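Local coordinates for protein TetR family transcriptional repressor LfrR (Mycobacterium smegmatis, PDB 2V57) that represses transcription of the lfrRA efflux-pump operon by binding directly to the lfrR-lfrA promoter region through a helix-turn-helix domain, at residues Asp21-Val26 / Arg61-His66; Ala88-Val93 / Gln171-Ile176; Glu94-Leu99 / Val151-Met156; Pro101-Val106 / Ala158-Ala163. One frame throughout, in Å; residues are numbered along the deposited sequence.

Interaction 1: Asp21-Val26 / Arg61-His66; sequences DAAMLV and RALARH. With SO4 (sulfate ion), chain G.
Met24 and His66 meet where the first helix of the TetR-type DNA-binding domain crosses the long helix 56-77. Between these two helices in the chain lies the helix-turn-helix motif, residues 34-53. The two short axes run nearly perpendicular, at 92°, and pass 10.2 Å apart.

Met24 carries much of the contact. Its CG lies anti to the carbonyl carbon, and the extended chi2 carries SD to the edge of the His66 ring. There Met24 SD is 3.9 Å from His66 CD2 and near the ring plane. The bend at chi3 (57°) turns only CE. This is a sulfur-aromatic contact at the edge, and the two side chains cross at about a right angle. His66 has CG anti to its backbone N (chi1 -180°), and its CB already points toward helix 11-27.

Leu63 fills the middle. Its CD1 sits 4.1 Å from Ala23 CB. The same Leu63 CD1 is 3.2 Å from Met24 CG, shorter than usual carbon contact, so this pair is either strained or imprecisely placed. Ile102 of helix 102-106 touches both Met24 and Leu63, so the apolar patch continues into the ligand-binding domain.

At the solvent side, Asp21 and His66 do not bond directly. A water bridges them and lies in the plane of the His66 ring. The nearby carboxylate would probably favour a protonated His66, though its charge is not seen.

On helix 56-77, Arg65 holds a sulfate, probably from the crystallisation liquor. Tyr53 and Arg16 also bind this ion. Arg65 NH1 donates to sulfate O1 at 2.9 Å, with a weak second bond from NE to the same oxygen.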
# COMPACT_ATOMS: atom_id res chain seq x y z
N ASP B 21 -2.83 -19.63 -9.32
CA ASP B 21 -1.58 -19.88 -8.62
C ASP B 21 -0.41 -19.33 -9.43
O ASP B 21 0.53 -18.77 -8.87
CB ASP B 21 -1.38 -21.38 -8.36
CG ASP B 21 -2.22 -21.90 -7.19
OD1 ASP B 21 -2.87 -21.09 -6.51
OD2 ASP B 21 -2.21 -23.13 -6.95
N ALA B 22 -0.48 -19.45 -10.75
CA ALA B 22 0.54 -18.88 -11.61
C ALA B 22 0.53 -17.34 -11.56
O ALA B 22 1.58 -16.70 -11.59
CB ALA B 22 0.39 -19.37 -13.06
N ALA B 23 -0.66 -16.77 -11.50
CA ALA B 23 -0.80 -15.33 -11.42
C ALA B 23 -0.19 -14.81 -10.12
O ALA B 23 0.51 -13.80 -10.10
CB ALA B 23 -2.27 -14.91 -11.56
N MET B 24 -0.46 -15.52 -9.02
CA MET B 24 0.08 -15.11 -7.72
C MET B 24 1.61 -15.07 -7.71
O MET B 24 2.22 -14.19 -7.09
CB MET B 24 -0.41 -16.06 -6.62
CG MET B 24 -1.80 -15.78 -6.13
SD MET B 24 -2.23 -16.87 -4.77
CE MET B 24 -0.91 -16.49 -3.62
N LEU B 25 2.24 -16.02 -8.41
CA LEU B 25 3.70 -16.04 -8.46
C LEU B 25 4.27 -15.02 -9.44
O LEU B 25 5.21 -14.28 -9.14
CB LEU B 25 4.18 -17.45 -8.83
CG LEU B 25 5.69 -17.65 -9.02
CD1 LEU B 25 6.42 -17.48 -7.69
CD2 LEU B 25 5.95 -19.02 -9.63
N VAL B 26 3.68 -14.97 -10.63
CA VAL B 26 4.23 -14.15 -11.71
C VAL B 26 4.04 -12.65 -11.45
O VAL B 26 4.97 -11.86 -11.59
CB VAL B 26 3.59 -14.53 -13.06
CG1 VAL B 26 3.96 -13.51 -14.14
CG2 VAL B 26 4.03 -15.95 -13.45
N ARG B 61 -9.12 -9.14 -11.02
CA ARG B 61 -10.20 -9.15 -10.06
C ARG B 61 -10.39 -10.54 -9.42
O ARG B 61 -10.52 -10.67 -8.18
CB ARG B 61 -11.48 -8.61 -10.71
CG ARG B 61 -11.29 -7.17 -11.26
CD ARG B 61 -12.23 -6.89 -12.44
NE ARG B 61 -11.81 -5.70 -13.18
CZ ARG B 61 -12.51 -4.57 -13.21
NH1 ARG B 61 -13.66 -4.51 -12.56
NH2 ARG B 61 -12.07 -3.52 -13.88
N ALA B 62 -10.36 -11.59 -10.23
CA ALA B 62 -10.37 -12.96 -9.70
C ALA B 62 -9.22 -13.28 -8.72
O ALA B 62 -9.43 -13.93 -7.70
CB ALA B 62 -10.37 -13.98 -10.85
N LEU B 63 -8.01 -12.81 -9.04
CA LEU B 63 -6.86 -13.07 -8.18
C LEU B 63 -7.08 -12.38 -6.84
O LEU B 63 -6.83 -12.95 -5.77
CB LEU B 63 -5.58 -12.53 -8.84
CG LEU B 63 -4.26 -12.56 -8.06
CD1 LEU B 63 -3.81 -13.98 -7.86
CD2 LEU B 63 -3.17 -11.76 -8.77
N ALA B 64 -7.56 -11.14 -6.91
CA ALA B 64 -7.81 -10.35 -5.70
C ALA B 64 -8.87 -11.02 -4.82
O ALA B 64 -8.68 -11.16 -3.60
CB ALA B 64 -8.19 -8.89 -6.07
N ARG B 65 -9.98 -11.43 -5.41
CA ARG B 65 -10.93 -12.29 -4.69
C ARG B 65 -10.23 -13.51 -4.04
O ARG B 65 -10.38 -13.77 -2.84
CB ARG B 65 -12.09 -12.73 -5.60
CG ARG B 65 -13.10 -11.62 -5.97
CD ARG B 65 -14.36 -12.23 -6.59
NE ARG B 65 -14.13 -12.87 -7.89
CZ ARG B 65 -14.07 -12.20 -9.05
NH1 ARG B 65 -13.90 -12.86 -10.19
NH2 ARG B 65 -14.18 -10.88 -9.08
N HIS B 66 -9.44 -14.25 -4.82
CA HIS B 66 -8.79 -15.45 -4.32
C HIS B 66 -7.87 -15.17 -3.13
O HIS B 66 -7.93 -15.88 -2.12
CB HIS B 66 -8.02 -16.16 -5.46
CG HIS B 66 -7.32 -17.43 -5.02
ND1 HIS B 66 -8.00 -18.54 -4.57
CD2 HIS B 66 -6.01 -17.75 -5.00
CE1 HIS B 66 -7.13 -19.49 -4.27
NE2 HIS B 66 -5.91 -19.03 -4.53
S SO4 G . -13.17 -16.62 -10.62
O1 SO4 G . -13.26 -15.62 -9.57
O2 SO4 G . -11.89 -17.31 -10.59
O3 SO4 G . -14.23 -17.62 -10.49
O4 SO4 G . -13.31 -15.91 -11.90
O HOH W 1 -3.59 -20.54 -3.92

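Interaction 2: Ala88-Val93 / Gln171-Ile176; sequences ALRRVV and QIVDAI
Val173 and Arg90 touch near the start of this contact between helix 85-97 and helix 169-182. The short axes pass 10.1 Å apart. Val173 points toward helix 85-97. Its CG1, anti to the backbone N, lies over one face of the Arg90 guanidinium, 3.3 Å from NH1. The same methyl touches Arg90 CG, so it supports both the aliphatic stem and the charged head. It also lies 4.3 Å from Val93 CG1.

Asp174 follows and pairs with the Arg90 charge. Both terminal nitrogens of Arg90 converge on its OD1. The bond from Arg90 NH2 to Asp174 OD1 is 2.6 Å long and the straighter of the two, at 150°. It comes in on the anti side, tilted out of the carboxylate plane. Arg90 NH1 meets Asp174 OD1 at 2.9 Å, nearly along the C-O axis of the carboxylate. The oxygen lies in the guanidinium plane, while the carboxylate plane is turned 69° from it. Arg90 is extended as far as CD and then bends at chi3 (-73°), which places NE. This salt bridge spans the partly exposed side of the helix pair.

The two helices belong to the all-helical regulatory domain of the TetR fold. In this family the C-terminal helices commonly build the dimer interface. Here Trp147 of the second subunit packs on Ala175 and Ile176.

Ile176 closes the segment on the buried side. Its CG2, anti to the backbone N, meets Val93 CG1 at 3.9 Å. The two side chains lie alongside, running in opposite senses. Phe152 and Met156 of helix 147-164 extend this apolar patch, and Ile176 CD1 also approaches Val93 CG1.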
# COMPACT_ATOMS: atom_id res chain seq x y z
N ALA B 88 -1.33 -15.73 20.24
CA ALA B 88 -2.40 -15.79 19.24
C ALA B 88 -2.22 -14.71 18.18
O ALA B 88 -2.33 -14.99 16.99
CB ALA B 88 -3.78 -15.68 19.90
N LEU B 89 -1.92 -13.49 18.62
CA LEU B 89 -1.68 -12.38 17.69
C LEU B 89 -0.48 -12.71 16.79
O LEU B 89 -0.51 -12.44 15.59
CB LEU B 89 -1.45 -11.06 18.44
CG LEU B 89 -1.18 -9.82 17.58
CD1 LEU B 89 -2.29 -9.61 16.54
CD2 LEU B 89 -0.98 -8.56 18.44
N ARG B 90 0.57 -13.29 17.36
CA ARG B 90 1.71 -13.70 16.56
C ARG B 90 1.30 -14.71 15.47
O ARG B 90 1.73 -14.58 14.31
CB ARG B 90 2.83 -14.29 17.42
CG ARG B 90 3.98 -14.84 16.60
CD ARG B 90 5.14 -15.28 17.48
NE ARG B 90 5.83 -14.11 18.01
CZ ARG B 90 6.96 -13.62 17.51
NH1 ARG B 90 7.54 -14.23 16.48
NH2 ARG B 90 7.51 -12.54 18.04
N ARG B 91 0.48 -15.69 15.82
CA ARG B 91 -0.00 -16.65 14.82
C ARG B 91 -0.77 -15.95 13.69
O ARG B 91 -0.63 -16.30 12.52
CB ARG B 91 -0.87 -17.72 15.47
CG ARG B 91 -0.12 -18.66 16.40
CD ARG B 91 -0.91 -19.92 16.68
NE ARG B 91 -2.22 -19.64 17.26
CZ ARG B 91 -2.43 -19.45 18.56
NH1 ARG B 91 -1.41 -19.50 19.40
NH2 ARG B 91 -3.66 -19.21 19.03
N VAL B 92 -1.57 -14.96 14.05
CA VAL B 92 -2.33 -14.20 13.05
C VAL B 92 -1.41 -13.45 12.10
O VAL B 92 -1.59 -13.50 10.88
CB VAL B 92 -3.33 -13.24 13.71
CG1 VAL B 92 -3.85 -12.22 12.70
CG2 VAL B 92 -4.49 -14.06 14.32
N VAL B 93 -0.42 -12.76 12.67
CA VAL B 93 0.59 -12.07 11.86
C VAL B 93 1.29 -13.04 10.90
O VAL B 93 1.42 -12.76 9.71
CB VAL B 93 1.65 -11.36 12.75
CG1 VAL B 93 2.79 -10.83 11.88
CG2 VAL B 93 1.00 -10.20 13.56
N GLN B 171 12.20 -12.62 11.97
CA GLN B 171 12.58 -11.25 12.33
C GLN B 171 11.51 -10.23 11.93
O GLN B 171 11.26 -9.27 12.64
CB GLN B 171 13.91 -10.90 11.67
CG GLN B 171 14.71 -9.81 12.35
CD GLN B 171 15.97 -9.49 11.58
OE1 GLN B 171 16.25 -10.10 10.55
NE2 GLN B 171 16.74 -8.52 12.06
N ILE B 172 10.90 -10.44 10.76
CA ILE B 172 9.79 -9.61 10.33
C ILE B 172 8.60 -9.75 11.29
O ILE B 172 7.94 -8.77 11.63
CB ILE B 172 9.35 -9.97 8.88
CG1 ILE B 172 10.49 -9.65 7.91
CG2 ILE B 172 8.07 -9.22 8.49
CD1 ILE B 172 10.27 -10.16 6.50
N VAL B 173 8.33 -10.98 11.72
CA VAL B 173 7.23 -11.20 12.64
C VAL B 173 7.49 -10.48 13.97
O VAL B 173 6.64 -9.75 14.47
CB VAL B 173 6.94 -12.69 12.83
CG1 VAL B 173 5.89 -12.92 13.92
CG2 VAL B 173 6.47 -13.30 11.51
N ASP B 174 8.70 -10.64 14.51
CA ASP B 174 9.08 -9.90 15.71
C ASP B 174 8.92 -8.38 15.56
O ASP B 174 8.46 -7.71 16.48
CB ASP B 174 10.54 -10.19 16.10
CG ASP B 174 10.75 -11.60 16.61
OD1 ASP B 174 9.77 -12.37 16.76
OD2 ASP B 174 11.92 -11.95 16.85
N ALA B 175 9.34 -7.84 14.42
CA ALA B 175 9.27 -6.40 14.20
C ALA B 175 7.83 -5.92 14.08
O ALA B 175 7.45 -4.90 14.66
CB ALA B 175 10.07 -6.00 12.95
N ILE B 176 7.02 -6.66 13.33
CA ILE B 176 5.62 -6.29 13.22
C ILE B 176 4.99 -6.34 14.61
O ILE B 176 4.29 -5.41 15.01
CB ILE B 176 4.86 -7.19 12.24
CG1 ILE B 176 5.33 -6.91 10.80
CG2 ILE B 176 3.34 -6.96 12.36
CD1 ILE B 176 4.73 -7.91 9.79

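Interaction 3: Glu94-Leu99 / Val151-Met156; sequences ESQLDL and VFWALM
The interior of the TetR-type ligand-binding domain is formed here by the C-terminal end of helix 85-97 packing on helix 147-164. Gln96 and Leu97 face Met156, Trp153 and Phe152.

Met156 carries the middle of the contact. Its chain folds at both chi2 (-56°) and chi3 (-46°), and CE ends against the backbone of helix 85-97. Met156 CE lies 3.3 Å from Leu97 N and 3.8 Å from Gln96 CB. It also packs on Leu97 CB, at 3.9 Å. The methyl thus sits against the Gln96-Leu97 peptide, with both CB atoms beside it.

Gln96 points toward helix 147-164, and its chain then bends at chi2. Its amide stands almost perpendicular to the Trp153 ring system, 83° between planes. Gln96 OE1 lies at the indole edge, near the ring plane, 3.0 Å from Trp153 CH2. Gln96 CG faces the edge of the Phe152 ring, with CE2 as its nearest atom. Polar partners hold the buried amide. Ser71 OG of helix 56-77 is hydrogen-bonded to Gln96 OE1, and Gln96 NE2 donates to Ser95 OG at 3.2 Å. Both ends of the amide are therefore held, which should fix its rotation. The tryptophan in turn has Phe152 CD2 against one face, offset toward the rim.

Helix 56-77 packs on Gln96 through Ala74 and Ile75. Helix 169-182 reaches Leu97 through Val173, and helix 128-134 supports Phe152 through Ile129 and Leu133. Helix 147-164 also reaches the dimer partner, where Ala154 packs on Ala154 of the second subunit.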
# COMPACT_ATOMS: atom_id res chain seq x y z
N GLU B 94 1.74 -14.17 11.43
CA GLU B 94 2.40 -15.17 10.59
C GLU B 94 1.50 -15.63 9.46
O GLU B 94 1.93 -15.72 8.31
CB GLU B 94 2.84 -16.38 11.43
CG GLU B 94 3.98 -16.07 12.36
CD GLU B 94 4.18 -17.14 13.41
OE1 GLU B 94 3.27 -17.95 13.63
OE2 GLU B 94 5.26 -17.15 14.04
N SER B 95 0.25 -15.93 9.80
CA SER B 95 -0.72 -16.43 8.84
C SER B 95 -0.86 -15.48 7.65
O SER B 95 -0.92 -15.93 6.51
CB SER B 95 -2.09 -16.68 9.51
OG SER B 95 -2.87 -15.49 9.66
N GLN B 96 -0.89 -14.17 7.92
CA GLN B 96 -0.97 -13.18 6.85
C GLN B 96 0.36 -12.93 6.14
O GLN B 96 0.39 -12.71 4.92
CB GLN B 96 -1.55 -11.85 7.37
CG GLN B 96 -2.89 -12.04 8.06
CD GLN B 96 -3.97 -12.59 7.14
OE1 GLN B 96 -4.31 -11.98 6.13
NE2 GLN B 96 -4.52 -13.75 7.49
N LEU B 97 1.47 -12.94 6.88
CA LEU B 97 2.77 -12.77 6.24
C LEU B 97 2.98 -13.88 5.20
O LEU B 97 3.55 -13.65 4.13
CB LEU B 97 3.90 -12.77 7.26
CG LEU B 97 5.27 -12.29 6.78
CD1 LEU B 97 5.27 -10.83 6.32
CD2 LEU B 97 6.36 -12.53 7.86
N ASP B 98 2.49 -15.08 5.51
CA ASP B 98 2.74 -16.23 4.66
C ASP B 98 1.95 -16.19 3.34
O ASP B 98 2.15 -17.02 2.47
CB ASP B 98 2.46 -17.53 5.43
CG ASP B 98 3.51 -17.82 6.51
OD1 ASP B 98 4.60 -17.20 6.49
OD2 ASP B 98 3.24 -18.66 7.39
N LEU B 99 1.06 -15.22 3.20
CA LEU B 99 0.34 -15.03 1.94
C LEU B 99 1.33 -14.57 0.87
O LEU B 99 1.10 -14.78 -0.32
CB LEU B 99 -0.80 -14.01 2.08
CG LEU B 99 -1.96 -14.30 3.06
CD1 LEU B 99 -2.83 -13.08 3.29
CD2 LEU B 99 -2.79 -15.47 2.55
N VAL B 151 -3.56 0.34 9.99
CA VAL B 151 -2.20 0.22 10.47
C VAL B 151 -1.74 -1.24 10.39
O VAL B 151 -0.64 -1.51 9.97
CB VAL B 151 -2.04 0.79 11.89
CG1 VAL B 151 -0.66 0.44 12.48
CG2 VAL B 151 -2.24 2.32 11.87
N PHE B 152 -2.61 -2.18 10.76
CA PHE B 152 -2.24 -3.58 10.69
C PHE B 152 -1.81 -3.93 9.29
O PHE B 152 -0.74 -4.50 9.08
CB PHE B 152 -3.38 -4.51 11.11
CG PHE B 152 -3.00 -5.96 11.02
CD1 PHE B 152 -2.38 -6.60 12.09
CD2 PHE B 152 -3.20 -6.66 9.83
CE1 PHE B 152 -2.01 -7.93 11.99
CE2 PHE B 152 -2.82 -7.99 9.73
CZ PHE B 152 -2.24 -8.63 10.81
N TRP B 153 -2.62 -3.57 8.31
CA TRP B 153 -2.32 -3.93 6.93
C TRP B 153 -1.14 -3.15 6.37
O TRP B 153 -0.39 -3.66 5.55
CB TRP B 153 -3.58 -3.80 6.06
CG TRP B 153 -4.37 -5.04 6.19
CD1 TRP B 153 -5.60 -5.17 6.75
CD2 TRP B 153 -3.94 -6.36 5.83
NE1 TRP B 153 -5.98 -6.48 6.72
CE2 TRP B 153 -4.99 -7.24 6.15
CE3 TRP B 153 -2.79 -6.88 5.23
CZ2 TRP B 153 -4.91 -8.62 5.92
CZ3 TRP B 153 -2.71 -8.25 4.99
CH2 TRP B 153 -3.78 -9.10 5.34
N ALA B 154 -0.95 -1.91 6.82
CA ALA B 154 0.22 -1.16 6.36
C ALA B 154 1.51 -1.80 6.88
O ALA B 154 2.50 -1.91 6.15
CB ALA B 154 0.12 0.31 6.75
N LEU B 155 1.48 -2.24 8.13
CA LEU B 155 2.64 -2.89 8.71
C LEU B 155 2.87 -4.23 8.04
O LEU B 155 4.01 -4.62 7.83
CB LEU B 155 2.49 -3.06 10.23
CG LEU B 155 2.56 -1.84 11.14
CD1 LEU B 155 2.27 -2.22 12.60
CD2 LEU B 155 3.93 -1.20 11.04
N MET B 156 1.80 -4.96 7.73
CA MET B 156 1.96 -6.23 7.02
C MET B 156 2.70 -5.99 5.71
O MET B 156 3.57 -6.76 5.33
CB MET B 156 0.62 -6.91 6.75
CG MET B 156 -0.08 -7.48 8.00
SD MET B 156 0.93 -8.66 8.92
CE MET B 156 1.56 -9.67 7.58

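Interaction 4: Pro101-Val106 / Ala158-Ala163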
# COMPACT_ATOMS: atom_id res chain seq x y z
N PRO B 101 4.12 -11.62 -1.08
CA PRO B 101 4.08 -10.27 -1.64
C PRO B 101 2.97 -10.02 -2.66
O PRO B 101 2.83 -8.88 -3.07
CB PRO B 101 5.46 -10.13 -2.30
CG PRO B 101 5.88 -11.55 -2.57
CD PRO B 101 5.39 -12.30 -1.38
N ILE B 102 2.19 -11.03 -3.06
CA ILE B 102 1.07 -10.74 -3.97
C ILE B 102 0.07 -9.80 -3.29
O ILE B 102 -0.69 -9.06 -3.94
CB ILE B 102 0.37 -12.02 -4.50
CG1 ILE B 102 -0.50 -11.70 -5.72
CG2 ILE B 102 -0.43 -12.71 -3.40
CD1 ILE B 102 0.32 -11.25 -6.95
N VAL B 103 0.06 -9.81 -1.97
CA VAL B 103 -0.82 -8.91 -1.22
C VAL B 103 -0.55 -7.43 -1.55
O VAL B 103 -1.47 -6.62 -1.55
CB VAL B 103 -0.77 -9.17 0.31
CG1 VAL B 103 -1.65 -8.18 1.06
CG2 VAL B 103 -1.17 -10.63 0.59
N LEU B 104 0.70 -7.09 -1.86
CA LEU B 104 1.04 -5.73 -2.28
C LEU B 104 0.39 -5.40 -3.61
O LEU B 104 0.06 -4.25 -3.91
CB LEU B 104 2.55 -5.57 -2.44
CG LEU B 104 3.41 -5.72 -1.18
CD1 LEU B 104 4.86 -5.96 -1.57
CD2 LEU B 104 3.29 -4.47 -0.30
N PHE B 105 0.24 -6.43 -4.44
CA PHE B 105 -0.36 -6.21 -5.75
C PHE B 105 -1.88 -6.01 -5.60
O PHE B 105 -2.45 -5.11 -6.23
CB PHE B 105 -0.02 -7.38 -6.70
CG PHE B 105 -0.49 -7.20 -8.13
CD1 PHE B 105 0.35 -6.68 -9.10
CD2 PHE B 105 -1.76 -7.61 -8.52
CE1 PHE B 105 -0.07 -6.54 -10.42
CE2 PHE B 105 -2.18 -7.47 -9.84
CZ PHE B 105 -1.33 -6.93 -10.79
N VAL B 106 -2.53 -6.81 -4.75
CA VAL B 106 -4.00 -6.77 -4.71
C VAL B 106 -4.63 -5.85 -3.65
O VAL B 106 -5.81 -5.55 -3.74
CB VAL B 106 -4.63 -8.19 -4.59
CG1 VAL B 106 -4.11 -9.09 -5.72
CG2 VAL B 106 -4.36 -8.80 -3.21
N ALA B 158 4.74 -3.51 4.95
CA ALA B 158 6.13 -3.23 5.27
C ALA B 158 6.85 -4.58 5.42
O ALA B 158 8.01 -4.72 5.04
CB ALA B 158 6.23 -2.43 6.55
N GLY B 159 6.14 -5.55 6.00
CA GLY B 159 6.65 -6.89 6.16
C GLY B 159 6.93 -7.57 4.82
O GLY B 159 7.99 -8.14 4.64
N TYR B 160 5.97 -7.52 3.89
CA TYR B 160 6.23 -8.13 2.57
C TYR B 160 7.41 -7.47 1.87
O TYR B 160 8.18 -8.14 1.18
CB TYR B 160 5.01 -8.08 1.65
CG TYR B 160 3.76 -8.67 2.24
CD1 TYR B 160 3.69 -10.01 2.59
CD2 TYR B 160 2.63 -7.88 2.42
CE1 TYR B 160 2.54 -10.55 3.13
CE2 TYR B 160 1.48 -8.40 2.96
CZ TYR B 160 1.44 -9.73 3.32
OH TYR B 160 0.29 -10.25 3.86
N GLU B 161 7.54 -6.16 2.02
CA GLU B 161 8.63 -5.42 1.39
C GLU B 161 9.96 -5.84 1.99
O GLU B 161 10.93 -6.07 1.26
CB GLU B 161 8.45 -3.91 1.56
CG GLU B 161 7.10 -3.38 1.12
CD GLU B 161 7.09 -2.94 -0.32
OE1 GLU B 161 7.70 -3.63 -1.16
OE2 GLU B 161 6.46 -1.89 -0.61
N ALA B 162 10.01 -5.91 3.32
CA ALA B 162 11.22 -6.31 4.01
C ALA B 162 11.65 -7.71 3.57
O ALA B 162 12.84 -8.00 3.46
CB ALA B 162 11.02 -6.26 5.52
N ALA B 163 10.66 -8.55 3.31
CA ALA B 163 10.89 -9.93 2.91
C ALA B 163 11.47 -10.03 1.50
O ALA B 163 12.30 -10.89 1.23
CB ALA B 163 9.62 -10.72 3.00
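Tyr160 is the large bump of this contact, and Pro101, Val103 and Leu104 form the hollow that receives it. Its CB points toward helix 102-106, and the ring lies against Pro101 and Val103. Val103 rests against the hydroxyl end of the ring, with CB 3.6 Å from Tyr160 CE2. Val103 CG2 lies 3.6 Å from Tyr160 OH. Pro101 meets another part of the ring, its N 4.0 Å from Tyr160 CD1.

Leu104 is the answering bump. Its CD1 fits between Tyr160 CB, 3.9 Å away, and the carboxylate of Glu161. The Leu104 and Tyr160 side chains pass side by side, each heading the other way. Glu161 points away at its root, but a bend at chi2 (-91°) brings CD back toward Leu104. Glu161 OE1 is 3.7 Å from Leu104 CD1. Arg150 of the second subunit packs on Glu161.

The buried hydroxyl of Tyr160 is hydrogen-bonded to Gln96 O. Trp153 packs beside both Val103 and Tyr160. The short axes cross at -132°, 9.8 Å apart. Helix 102-106 is a short helix of the ligand-binding domain that packs against helices 11-27 and 56-77, as in TetR-family repressors.

Overall arrangement
From the N terminus, interaction 1 closes first and joins helix 11-27 to helix 56-77 around the helix-turn-helix. It is complete before the others open. Interaction 2 opens next and closes last, around the widest loop, from helix 85-97 to helix 169-182. Interactions 3 and 4 both nest inside that loop and cross each other, since their segments alternate along the chain. Both use helix 147-164, and interactions 2 and 3 share helix 85-97. Interactions 1 and 2 do not touch, and their centres are about 24 Å apart. Interaction 4 touches both: Ile102 and Val106 meet interaction 1, and helix 147-164 meets interaction 2. The DNA-binding domain is thereby tied to the dimer-forming body.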